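Local coordinates for protein nicotinate-nucleotide--dimethylbenzimidazole phosphoribosyltransferase (Thermus thermophilus HB8, PDB 1WX1) that probably catalyses transfer of the phosphoribosyl group of nicotinate mononucleotide to 5,6-dimethylbenzimidazole, giving alpha-ribazole 5'-phosphate in the pathway to the lower ligand of cobalamin, at residues P253-A258 against H285-L290; L245-D250 against D270-G275; M74-L79 against G105-H110; V96-V101 against P111-R116. All blocks are in the same frame, centred on the assembly; numbering follows the deposited sequence.

Contact 1 of 4, residues P253-A258 against H285-L290; sequences PVTAGA and HQLEAL
T255 meets the carboxamide end of Q286 with two of its side-chain atoms. Its CB lies 3.3 Å from Q286 OE1, while its methyl CG2 lies across the glutamine, 3.6 Å from Q286 CB. The methyl can do this because it stands anti to the backbone N; OG1 (chi1 -58°) lies beside that N instead and hydrogen-bonds to G251 O and H283 NE2. CG2 also touches L290 CD1 at 4.0 Å, with L287 CD2 a little farther off at 4.4 Å, so one methyl serves three residues of the partner helix. Next in the chain, A256 packs its CB 3.6 Å from Q286 NE2. A256 N is likewise close to Q286 NE2, at 3.4 Å, but both are donors and no bond joins them. The amide hydrogens of Q286 are used on F252 O and T175 OG1, a pair of acceptors that would fix the rotation of the carboxamide and leave OE1 turned to T255. Helix 252-264 is the connecting helix of the beta-alpha-beta unit between strands 247-249 and 272-274, in a Rossmann-like parallel sheet, and helix 281-290 packs against it. The axes of the two short segments approach to 10.3 Å at an angle of 30°, roughly parallel, a spacing bridged by the extended Q286 chain (chi2 174°). One turn after T255, A258 directs its CB toward the second helix and rests on L249, the strand residue on which L287 and L290 also pack.

Contact 2 of 4, residues L245-D250 against D270-G275; sequences LPLVLD and DHLFAG
The H271 ring meets L245 with its edge: ND1 donates to L245 O at 3.2 Å, with the oxygen in the ring plane and an N-H...O angle of 165°. Seen from the carbonyl, the donor stands 49° above its plane. The same ring packs edge-to-face with Y241. F273 turns its edge to L247 O, has P246 CB obliquely placed 4.0 Å from CE2, and makes a cation-pi contact with R32. H271 precedes, and F273 belongs to, strand 272-274, which pairs in parallel with 247-249 in a beta-alpha-beta crossover connected by helix 252-264. L247 N donates to H271 O and F273 N to L247 O, both at 2.8 Å; L249 N then bonds F273 O at the same length. An alanine in place of H271 would probably leave L245 O without its N-H partner and the segment before strand 247-249 less firmly held. On the side of the sheet covered by helix 281-290, L272 CD2 sits 3.8 Å from L247 CB and 4.0 Å from L249 CD2, touching both leucines. V248 lies on the other side with F273, and its CG1 approaches G275 CA. Farther along, G275 N reaches L249 O at 3.1 Å, tilted 26° from the carbonyl plane.

Contact 3 of 4, residues M74-L79 against G105-H110; sequences MVLNFL and GELPDH
L79 lies against the H110 ring from its first side-chain carbon to its last. CB is 4.0 Å from H110 CD2, at one end of the ring. CG stands beside the backbone N (chi1 -58°), and beyond it the two methyls divide: CD1 approaches H110 CB at 4.1 Å, whereas CD2 sits over the face, 4.0 Å from the ring centroid and 13° off the normal, which is a CH-pi contact. The two side chains run past one another in opposite directions, so that NE2 ends near the helix backbone, 3.5 Å from L79 O, without a hydrogen bond between them. ND1 takes the backbone N-H of G112, which helps to fix the turn of the ring. An alanine instead of H110 would probably leave the L79 methyl without an aromatic face and G112 N without its acceptor. The contact lays the loop joining strands 94-100 and 113-115 over helix 70-79, at one edge of the parallel sheet. Farther back along the loop the side chains facing the helix segment meet it through apolar contacts: L107 crosses V75 at about a right angle, CD1 lying 3.8 Å from V75 CG1. L76 CD2 touches both L107 CD2 and P108 CD, each at 3.9 Å. R72, earlier on the same helix, bonds E106 O. The V75 side chain is about 9 Å from that of E304, the predicted proton acceptor, which M74 and F78 touch.

Contact 4 of 4, residues V96-V101 against P111-R116; sequences VYVLDV and PGLLKR
G112 O is gripped by two donors: V98 N at 2.8 Å and a water at 3.0 Å. The same water donates to V96 O at 2.7 Å, bridging V96 of the first strand to G112, just before the second strand begins. Beyond it the parallel pairing continues with L114 N to V98 O, D100 N to L114 O and R116 N to D100 O, the last at 2.9 Å. L99 and L114 lie side by side, pointing the same way, and their tips are tight: L99 CD1 is 3.5 Å from L114 CD2. L114 chi2, at 119°, is far from a staggered value, in keeping with that squeeze. The same CD2 stands 3.6 Å above the plane of the R116 guanidinium, over its centre. The guanidinium is held by its rim, NH1 bonding K115 O at 2.7 Å and NH2 forming a salt bridge with E145. On the opposite side of the sheet V98 CG1 packs 3.7 Å from L113 CD1, next to D100, whose carboxylate pairs with K117 and also accepts from V103 N. Strand 113-115 is the outermost at this end of the Rossmann-like sheet, and 94-100 has strand 47-54 as its other neighbour. Helix 70-79 packs on V98 and L113; helix 228-242 touches L99 and V101, and helix 133-152 lies against Y97, V101 and R116.

In the fold
The four contacts fall into two groups at opposite ends of one six-stranded parallel sheet. Contacts 1 and 2 are buried and share the beta-alpha-beta unit around helix 252-264: L249 and A274 of the strand pair pack on A258 and L287 of the helix pair. Contacts 3 and 4 are only partly buried; their centres lie 8 Å apart, and K115 ties them, joined to D109 by a salt bridge and to L107 O by a probable hydrogen bond. Contacts 2 and 4 both depend on backbone hydrogen bonds between parallel strands, but contact 2 adds a histidine side-chain bond, whereas contact 4 has a bridging water and salt bridges to neighbouring residues. Contacts 1 and 3 have no hydrogen bond between their segments.

Contact 1 of 4, residues P253-A258 against H285-L290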
loop_
_atom_site.group_PDB
_atom_site.type_symbol
_atom_site.label_atom_id
_atom_site.label_comp_id
_atom_site.label_asym_id
_atom_site.label_seq_id
_atom_site.Cartn_x
_atom_site.Cartn_y
_atom_site.Cartn_z
ATOM N N PRO A 253 11.929 14.587 6.235
ATOM C CA PRO A 253 12.311 15.888 5.673
ATOM C C PRO A 253 11.189 16.501 4.830
ATOM O O PRO A 253 10.909 17.696 4.926
ATOM C CB PRO A 253 13.556 15.555 4.842
ATOM C CG PRO A 253 14.140 14.366 5.572
ATOM C CD PRO A 253 12.900 13.547 5.847
ATOM N N VAL A 254 10.540 15.683 4.006
ATOM C CA VAL A 254 9.445 16.190 3.177
ATOM C C VAL A 254 8.303 16.708 4.046
ATOM O O VAL A 254 7.726 17.759 3.776
ATOM C CB VAL A 254 8.909 15.094 2.216
ATOM C CG1 VAL A 254 7.559 15.518 1.625
ATOM C CG2 VAL A 254 9.923 14.867 1.089
ATOM N N THR A 255 7.982 15.969 5.099
ATOM C CA THR A 255 6.905 16.368 5.988
ATOM C C THR A 255 7.283 17.622 6.765
ATOM O O THR A 255 6.417 18.399 7.142
ATOM C CB THR A 255 6.530 15.207 6.931
ATOM O OG1 THR A 255 6.160 14.077 6.133
ATOM C CG2 THR A 255 5.337 15.581 7.816
ATOM N N ALA A 256 8.577 17.833 6.999
ATOM C CA ALA A 256 9.011 19.047 7.690
ATOM C C ALA A 256 8.688 20.216 6.753
ATOM O O ALA A 256 8.270 21.288 7.193
ATOM C CB ALA A 256 10.514 18.994 7.979
ATOM N N GLY A 257 8.891 20.002 5.454
ATOM C CA GLY A 257 8.589 21.039 4.483
ATOM C C GLY A 257 7.091 21.321 4.472
ATOM O O GLY A 257 6.660 22.468 4.367
ATOM N N ALA A 258 6.288 20.269 4.579
ATOM C CA ALA A 258 4.835 20.434 4.590
ATOM C C ALA A 258 4.377 21.217 5.825
ATOM O O ALA A 258 3.429 22.001 5.752
ATOM C CB ALA A 258 4.155 19.073 4.554
ATOM N N HIS A 285 5.591 12.185 15.113
ATOM C CA HIS A 285 5.229 13.431 15.779
ATOM C C HIS A 285 4.661 14.434 14.789
ATOM O O HIS A 285 3.698 15.141 15.090
ATOM C CB HIS A 285 6.446 14.044 16.474
ATOM C CG HIS A 285 6.959 13.226 17.615
ATOM N ND1 HIS A 285 6.211 12.980 18.747
ATOM C CD2 HIS A 285 8.141 12.592 17.799
ATOM C CE1 HIS A 285 6.912 12.230 19.580
ATOM N NE2 HIS A 285 8.087 11.981 19.027
ATOM N N GLN A 286 5.266 14.500 13.609
ATOM C CA GLN A 286 4.807 15.420 12.577
ATOM C C GLN A 286 3.401 15.055 12.113
ATOM O O GLN A 286 2.540 15.925 11.973
ATOM C CB GLN A 286 5.747 15.376 11.373
ATOM C CG GLN A 286 7.176 15.802 11.668
ATOM C CD GLN A 286 8.066 15.594 10.466
ATOM O OE1 GLN A 286 7.978 14.567 9.806
ATOM N NE2 GLN A 286 8.929 16.560 10.181
ATOM N N LEU A 287 3.186 13.770 11.855
ATOM C CA LEU A 287 1.889 13.296 11.396
ATOM C C LEU A 287 0.816 13.505 12.461
ATOM O O LEU A 287 -0.335 13.807 12.138
ATOM C CB LEU A 287 1.971 11.823 10.997
ATOM C CG LEU A 287 2.846 11.535 9.769
ATOM C CD1 LEU A 287 2.766 10.065 9.431
ATOM C CD2 LEU A 287 2.381 12.379 8.580
ATOM N N GLU A 288 1.189 13.350 13.728
ATOM C CA GLU A 288 0.238 13.564 14.816
ATOM C C GLU A 288 -0.119 15.050 14.876
ATOM O O GLU A 288 -1.280 15.409 15.057
ATOM C CB GLU A 288 0.831 13.099 16.153
ATOM C CG GLU A 288 0.934 11.584 16.284
ATOM C CD GLU A 288 -0.435 10.898 16.319
ATOM O OE1 GLU A 288 -1.184 11.080 17.303
ATOM O OE2 GLU A 288 -0.768 10.178 15.358
ATOM N N ALA A 289 0.877 15.914 14.704
ATOM C CA ALA A 289 0.639 17.353 14.732
ATOM C C ALA A 289 -0.297 17.751 13.593
ATOM O O ALA A 289 -1.095 18.686 13.718
ATOM C CB ALA A 289 1.963 18.109 14.611
ATOM N N LEU A 290 -0.194 17.036 12.477
ATOM C CA LEU A 290 -1.031 17.313 11.316
ATOM C C LEU A 290 -2.361 16.571 11.413
ATOM O O LEU A 290 -3.295 16.869 10.676
ATOM C CB LEU A 290 -0.300 16.903 10.031
ATOM C CG LEU A 290 0.824 17.838 9.564
ATOM C CD1 LEU A 290 1.714 17.126 8.558
ATOM C CD2 LEU A 290 0.226 19.097 8.965
#

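Contact 2 of 4, residues L245-D250 against D270-G275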
loop_
_atom_site.group_PDB
_atom_site.type_symbol
_atom_site.label_atom_id
_atom_site.label_comp_id
_atom_site.label_asym_id
_atom_site.label_seq_id
_atom_site.Cartn_x
_atom_site.Cartn_y
_atom_site.Cartn_z
ATOM N N LEU A 245 -5.179 20.378 -5.805
ATOM C CA LEU A 245 -4.838 18.965 -5.944
ATOM C C LEU A 245 -4.624 18.213 -4.642
ATOM O O LEU A 245 -4.317 18.809 -3.609
ATOM C CB LEU A 245 -3.553 18.806 -6.760
ATOM C CG LEU A 245 -3.488 19.245 -8.217
ATOM C CD1 LEU A 245 -2.141 18.817 -8.785
ATOM C CD2 LEU A 245 -4.615 18.604 -9.005
ATOM N N PRO A 246 -4.799 16.882 -4.678
ATOM C CA PRO A 246 -4.580 16.088 -3.466
ATOM C C PRO A 246 -3.056 16.126 -3.337
ATOM O O PRO A 246 -2.352 16.011 -4.345
ATOM C CB PRO A 246 -5.056 14.690 -3.860
ATOM C CG PRO A 246 -5.973 14.924 -5.029
ATOM C CD PRO A 246 -5.314 16.045 -5.774
ATOM N N LEU A 247 -2.549 16.291 -2.122
ATOM C CA LEU A 247 -1.106 16.353 -1.900
ATOM C C LEU A 247 -0.669 15.165 -1.053
ATOM O O LEU A 247 -1.291 14.868 -0.036
ATOM C CB LEU A 247 -0.754 17.662 -1.187
ATOM C CG LEU A 247 -1.373 18.907 -1.831
ATOM C CD1 LEU A 247 -1.091 20.126 -0.967
ATOM C CD2 LEU A 247 -0.819 19.094 -3.238
ATOM N N VAL A 248 0.408 14.499 -1.461
ATOM C CA VAL A 248 0.887 13.328 -0.737
ATOM C C VAL A 248 2.224 13.562 -0.037
ATOM O O VAL A 248 3.195 14.024 -0.647
ATOM C CB VAL A 248 1.034 12.120 -1.689
ATOM C CG1 VAL A 248 1.287 10.852 -0.885
ATOM C CG2 VAL A 248 -0.218 11.980 -2.549
ATOM N N LEU A 249 2.260 13.237 1.249
ATOM C CA LEU A 249 3.463 13.398 2.061
ATOM C C LEU A 249 4.372 12.190 1.953
ATOM O O LEU A 249 3.901 11.057 1.817
ATOM C CB LEU A 249 3.097 13.570 3.541
ATOM C CG LEU A 249 2.293 14.799 3.956
ATOM C CD1 LEU A 249 1.973 14.703 5.448
ATOM C CD2 LEU A 249 3.089 16.063 3.650
ATOM N N ASP A 250 5.676 12.440 2.010
ATOM C CA ASP A 250 6.654 11.370 1.987
ATOM C C ASP A 250 7.178 11.210 3.417
ATOM O O ASP A 250 6.389 11.114 4.362
ATOM C CB ASP A 250 7.808 11.684 1.024
ATOM C CG ASP A 250 8.770 10.514 0.876
ATOM O OD1 ASP A 250 8.280 9.370 0.802
ATOM O OD2 ASP A 250 10.004 10.731 0.829
ATOM N N ASP A 270 -5.974 20.271 4.899
ATOM C CA ASP A 270 -7.106 19.507 4.361
ATOM C C ASP A 270 -6.803 18.822 3.030
ATOM O O ASP A 270 -7.535 17.925 2.611
ATOM C CB ASP A 270 -8.328 20.415 4.182
ATOM C CG ASP A 270 -8.783 21.029 5.483
ATOM O OD1 ASP A 270 -8.872 20.288 6.485
ATOM O OD2 ASP A 270 -9.050 22.249 5.498
ATOM N N HIS A 271 -5.723 19.234 2.377
ATOM C CA HIS A 271 -5.338 18.649 1.094
ATOM C C HIS A 271 -4.248 17.591 1.224
ATOM O O HIS A 271 -3.881 16.952 0.234
ATOM C CB HIS A 271 -4.833 19.737 0.143
ATOM C CG HIS A 271 -5.915 20.591 -0.434
ATOM N ND1 HIS A 271 -6.154 20.671 -1.791
ATOM C CD2 HIS A 271 -6.815 21.417 0.153
ATOM C CE1 HIS A 271 -7.150 21.508 -2.012
ATOM N NE2 HIS A 271 -7.569 21.976 -0.847
ATOM N N LEU A 272 -3.733 17.415 2.438
ATOM C CA LEU A 272 -2.655 16.461 2.688
ATOM C C LEU A 272 -3.070 15.030 3.000
ATOM O O LEU A 272 -4.033 14.784 3.729
ATOM C CB LEU A 272 -1.766 16.946 3.842
ATOM C CG LEU A 272 -0.982 18.253 3.706
ATOM C CD1 LEU A 272 -0.176 18.494 4.987
ATOM C CD2 LEU A 272 -0.065 18.179 2.495
ATOM N N PHE A 273 -2.308 14.094 2.445
ATOM C CA PHE A 273 -2.505 12.670 2.660
ATOM C C PHE A 273 -1.136 12.117 3.041
ATOM O O PHE A 273 -0.151 12.339 2.327
ATOM C CB PHE A 273 -3.003 12.000 1.379
ATOM C CG PHE A 273 -4.402 12.397 1.002
ATOM C CD1 PHE A 273 -5.494 11.651 1.444
ATOM C CD2 PHE A 273 -4.632 13.546 0.252
ATOM C CE1 PHE A 273 -6.799 12.046 1.139
ATOM C CE2 PHE A 273 -5.931 13.953 -0.058
ATOM C CZ PHE A 273 -7.018 13.200 0.391
ATOM N N ALA A 274 -1.062 11.409 4.162
ATOM C CA ALA A 274 0.211 10.847 4.592
ATOM C C ALA A 274 0.468 9.541 3.853
ATOM O O ALA A 274 -0.201 8.530 4.099
ATOM C CB ALA A 274 0.209 10.615 6.104
ATOM N N GLY A 275 1.437 9.569 2.940
ATOM C CA GLY A 275 1.766 8.384 2.168
ATOM C C GLY A 275 2.199 7.199 3.010
ATOM O O GLY A 275 1.706 6.085 2.829
#

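Contact 3 of 4, residues M74-L79 against G105-H110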
loop_
_atom_site.group_PDB
_atom_site.type_symbol
_atom_site.label_atom_id
_atom_site.label_comp_id
_atom_site.label_asym_id
_atom_site.label_seq_id
_atom_site.Cartn_x
_atom_site.Cartn_y
_atom_site.Cartn_z
ATOM N N MET A 74 23.414 11.633 -6.479
ATOM C CA MET A 74 22.077 11.057 -6.491
ATOM C C MET A 74 21.168 11.817 -7.443
ATOM O O MET A 74 20.290 11.223 -8.061
ATOM C CB MET A 74 21.487 11.022 -5.077
ATOM C CG MET A 74 22.006 9.854 -4.249
ATOM S SD MET A 74 21.628 8.248 -5.016
ATOM C CE MET A 74 19.820 8.282 -4.993
ATOM N N VAL A 75 21.374 13.128 -7.570
ATOM C CA VAL A 75 20.568 13.902 -8.506
ATOM C C VAL A 75 20.836 13.357 -9.905
ATOM O O VAL A 75 19.914 13.153 -10.691
ATOM C CB VAL A 75 20.916 15.405 -8.475
ATOM C CG1 VAL A 75 20.323 16.104 -9.701
ATOM C CG2 VAL A 75 20.343 16.034 -7.207
ATOM N N LEU A 76 22.107 13.116 -10.212
ATOM C CA LEU A 76 22.463 12.570 -11.514
ATOM C C LEU A 76 21.811 11.194 -11.669
ATOM O O LEU A 76 21.343 10.842 -12.747
ATOM C CB LEU A 76 23.984 12.460 -11.645
ATOM C CG LEU A 76 24.706 13.808 -11.743
ATOM C CD1 LEU A 76 26.214 13.584 -11.731
ATOM C CD2 LEU A 76 24.284 14.530 -13.015
ATOM N N ASN A 77 21.775 10.429 -10.581
ATOM C CA ASN A 77 21.167 9.099 -10.590
ATOM C C ASN A 77 19.684 9.257 -10.950
ATOM O O ASN A 77 19.152 8.479 -11.745
ATOM C CB ASN A 77 21.317 8.444 -9.205
ATOM C CG ASN A 77 21.101 6.928 -9.227
ATOM O OD1 ASN A 77 20.953 6.298 -8.171
ATOM N ND2 ASN A 77 21.098 6.340 -10.417
ATOM N N PHE A 78 19.028 10.266 -10.368
ATOM C CA PHE A 78 17.612 10.541 -10.650
ATOM C C PHE A 78 17.424 10.804 -12.141
ATOM O O PHE A 78 16.502 10.280 -12.761
ATOM C CB PHE A 78 17.112 11.795 -9.910
ATOM C CG PHE A 78 17.088 11.676 -8.409
ATOM C CD1 PHE A 78 17.193 12.820 -7.614
ATOM C CD2 PHE A 78 16.983 10.436 -7.787
ATOM C CE1 PHE A 78 17.187 12.730 -6.222
ATOM C CE2 PHE A 78 16.973 10.335 -6.394
ATOM C CZ PHE A 78 17.085 11.486 -5.614
ATOM N N LEU A 79 18.297 11.633 -12.707
ATOM C CA LEU A 79 18.200 11.982 -14.121
ATOM C C LEU A 79 18.502 10.805 -15.043
ATOM O O LEU A 79 18.114 10.808 -16.209
ATOM C CB LEU A 79 19.138 13.153 -14.443
ATOM C CG LEU A 79 18.896 14.436 -13.636
ATOM C CD1 LEU A 79 19.872 15.518 -14.094
ATOM C CD2 LEU A 79 17.453 14.906 -13.815
ATOM N N GLY A 105 28.078 22.031 -6.660
ATOM C CA GLY A 105 28.534 21.511 -7.940
ATOM C C GLY A 105 27.571 21.788 -9.078
ATOM O O GLY A 105 26.405 22.100 -8.851
ATOM N N GLU A 106 28.049 21.656 -10.311
ATOM C CA GLU A 106 27.211 21.925 -11.476
ATOM C C GLU A 106 26.454 20.708 -11.987
ATOM O O GLU A 106 26.893 19.565 -11.826
ATOM C CB GLU A 106 28.059 22.496 -12.615
ATOM C CG GLU A 106 28.912 23.680 -12.219
ATOM C CD GLU A 106 29.601 24.311 -13.410
ATOM O OE1 GLU A 106 29.996 23.562 -14.332
ATOM O OE2 GLU A 106 29.755 25.553 -13.417
ATOM N N LEU A 107 25.312 20.967 -12.615
ATOM C CA LEU A 107 24.480 19.912 -13.176
ATOM C C LEU A 107 24.208 20.235 -14.641
ATOM O O LEU A 107 24.179 21.399 -15.026
ATOM C CB LEU A 107 23.153 19.815 -12.415
ATOM C CG LEU A 107 23.190 19.276 -10.979
ATOM C CD1 LEU A 107 21.846 19.515 -10.300
ATOM C CD2 LEU A 107 23.511 17.790 -10.995
ATOM N N PRO A 108 24.009 19.205 -15.478
ATOM C CA PRO A 108 23.739 19.438 -16.901
ATOM C C PRO A 108 22.280 19.811 -17.146
ATOM O O PRO A 108 21.407 19.441 -16.365
ATOM C CB PRO A 108 24.087 18.097 -17.533
ATOM C CG PRO A 108 23.611 17.121 -16.474
ATOM C CD PRO A 108 24.113 17.762 -15.187
ATOM N N ASP A 109 22.022 20.559 -18.218
ATOM C CA ASP A 109 20.657 20.922 -18.572
ATOM C C ASP A 109 19.941 19.604 -18.884
ATOM O O ASP A 109 20.482 18.754 -19.590
ATOM C CB ASP A 109 20.646 21.816 -19.814
ATOM C CG ASP A 109 21.158 23.215 -19.532
ATOM O OD1 ASP A 109 21.457 23.936 -20.502
ATOM O OD2 ASP A 109 21.250 23.600 -18.343
ATOM N N HIS A 110 18.731 19.437 -18.362
ATOM C CA HIS A 110 17.965 18.213 -18.580
ATOM C C HIS A 110 16.474 18.552 -18.502
ATOM O O HIS A 110 16.057 19.343 -17.663
ATOM C CB HIS A 110 18.361 17.184 -17.511
ATOM C CG HIS A 110 17.739 15.834 -17.697
ATOM N ND1 HIS A 110 16.392 15.606 -17.538
ATOM C CD2 HIS A 110 18.292 14.640 -18.017
ATOM C CE1 HIS A 110 16.138 14.325 -17.750
ATOM N NE2 HIS A 110 17.273 13.719 -18.043
#

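Contact 4 of 4, residues V96-V101 against P111-R116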
loop_
_atom_site.group_PDB
_atom_site.type_symbol
_atom_site.label_atom_id
_atom_site.label_comp_id
_atom_site.label_asym_id
_atom_site.label_seq_id
_atom_site.Cartn_x
_atom_site.Cartn_y
_atom_site.Cartn_z
ATOM N N VAL A 96 8.398 12.169 -12.762
ATOM C CA VAL A 96 9.435 12.562 -11.821
ATOM C C VAL A 96 10.117 13.840 -12.282
ATOM O O VAL A 96 10.600 13.923 -13.408
ATOM C CB VAL A 96 10.519 11.464 -11.658
ATOM C CG1 VAL A 96 11.629 11.962 -10.734
ATOM C CG2 VAL A 96 9.901 10.190 -11.088
ATOM N N TYR A 97 10.130 14.846 -11.417
ATOM C CA TYR A 97 10.795 16.108 -11.722
ATOM C C TYR A 97 11.819 16.337 -10.629
ATOM O O TYR A 97 11.571 16.007 -9.468
ATOM C CB TYR A 97 9.812 17.283 -11.724
ATOM C CG TYR A 97 8.702 17.175 -12.740
ATOM C CD1 TYR A 97 7.518 16.502 -12.439
ATOM C CD2 TYR A 97 8.837 17.744 -14.005
ATOM C CE1 TYR A 97 6.493 16.398 -13.375
ATOM C CE2 TYR A 97 7.817 17.647 -14.951
ATOM C CZ TYR A 97 6.649 16.974 -14.627
ATOM O OH TYR A 97 5.646 16.873 -15.556
ATOM N N VAL A 98 12.968 16.897 -10.993
ATOM C CA VAL A 98 14.015 17.177 -10.019
ATOM C C VAL A 98 14.248 18.684 -9.981
ATOM O O VAL A 98 14.266 19.345 -11.016
ATOM C CB VAL A 98 15.342 16.470 -10.391
ATOM C CG1 VAL A 98 16.396 16.742 -9.321
ATOM C CG2 VAL A 98 15.110 14.967 -10.518
ATOM N N LEU A 99 14.411 19.222 -8.779
ATOM C CA LEU A 99 14.636 20.646 -8.604
ATOM C C LEU A 99 15.905 20.877 -7.796
ATOM O O LEU A 99 16.017 20.417 -6.660
ATOM C CB LEU A 99 13.446 21.280 -7.877
ATOM C CG LEU A 99 13.626 22.700 -7.325
ATOM C CD1 LEU A 99 13.745 23.689 -8.477
ATOM C CD2 LEU A 99 12.433 23.069 -6.437
ATOM N N ASP A 100 16.868 21.566 -8.392
ATOM C CA ASP A 100 18.106 21.884 -7.689
ATOM C C ASP A 100 17.967 23.295 -7.132
ATOM O O ASP A 100 17.923 24.258 -7.893
ATOM C CB ASP A 100 19.315 21.843 -8.634
ATOM C CG ASP A 100 20.586 22.420 -7.992
ATOM O OD1 ASP A 100 21.532 22.761 -8.732
ATOM O OD2 ASP A 100 20.641 22.532 -6.746
ATOM N N VAL A 101 17.864 23.415 -5.812
ATOM C CA VAL A 101 17.784 24.734 -5.196
ATOM C C VAL A 101 19.042 25.011 -4.384
ATOM O O VAL A 101 19.189 26.094 -3.826
ATOM C CB VAL A 101 16.555 24.898 -4.253
ATOM C CG1 VAL A 101 15.300 25.150 -5.074
ATOM C CG2 VAL A 101 16.397 23.673 -3.357
ATOM N N PRO A 111 15.651 17.959 -19.380
ATOM C CA PRO A 111 14.211 18.247 -19.365
ATOM C C PRO A 111 13.501 17.937 -18.045
ATOM O O PRO A 111 12.506 18.579 -17.710
ATOM C CB PRO A 111 13.679 17.414 -20.533
ATOM C CG PRO A 111 14.619 16.236 -20.555
ATOM C CD PRO A 111 15.966 16.893 -20.350
ATOM N N GLY A 112 14.012 16.964 -17.299
ATOM C CA GLY A 112 13.392 16.613 -16.033
ATOM C C GLY A 112 14.002 17.340 -14.846
ATOM O O GLY A 112 13.674 17.052 -13.693
ATOM N N LEU A 113 14.878 18.300 -15.126
ATOM C CA LEU A 113 15.542 19.054 -14.072
ATOM C C LEU A 113 15.300 20.552 -14.151
ATOM O O LEU A 113 15.424 21.154 -15.220
ATOM C CB LEU A 113 17.052 18.800 -14.125
ATOM C CG LEU A 113 17.937 19.659 -13.218
ATOM C CD1 LEU A 113 17.746 19.252 -11.750
ATOM C CD2 LEU A 113 19.394 19.472 -13.633
ATOM N N LEU A 114 14.962 21.150 -13.012
ATOM C CA LEU A 114 14.756 22.586 -12.937
ATOM C C LEU A 114 15.968 23.105 -12.167
ATOM O O LEU A 114 16.139 22.802 -10.981
ATOM C CB LEU A 114 13.470 22.912 -12.167
ATOM C CG LEU A 114 12.736 24.194 -12.565
ATOM C CD1 LEU A 114 11.347 23.812 -13.042
ATOM C CD2 LEU A 114 12.622 25.154 -11.405
ATOM N N LYS A 115 16.813 23.876 -12.838
ATOM C CA LYS A 115 18.010 24.408 -12.193
ATOM C C LYS A 115 17.754 25.787 -11.610
ATOM O O LYS A 115 17.676 26.774 -12.336
ATOM C CB LYS A 115 19.171 24.441 -13.196
ATOM C CG LYS A 115 19.489 23.054 -13.752
ATOM C CD LYS A 115 20.917 22.913 -14.260
ATOM C CE LYS A 115 21.223 23.818 -15.427
ATOM N NZ LYS A 115 22.598 23.545 -15.950
ATOM N N ARG A 116 17.607 25.840 -10.287
ATOM C CA ARG A 116 17.337 27.090 -9.578
ATOM C C ARG A 116 18.197 27.188 -8.320
ATOM O O ARG A 116 17.719 27.572 -7.252
ATOM C CB ARG A 116 15.857 27.148 -9.192
ATOM C CG ARG A 116 14.912 27.115 -10.383
ATOM C CD ARG A 116 14.886 28.453 -11.116
ATOM N NE ARG A 116 13.973 28.441 -12.259
ATOM C CZ ARG A 116 14.213 27.832 -13.418
ATOM N NH1 ARG A 116 15.350 27.172 -13.615
ATOM N NH2 ARG A 116 13.314 27.887 -14.394
HETATM O O HOH W 1 13.269 14.074 -13.746
#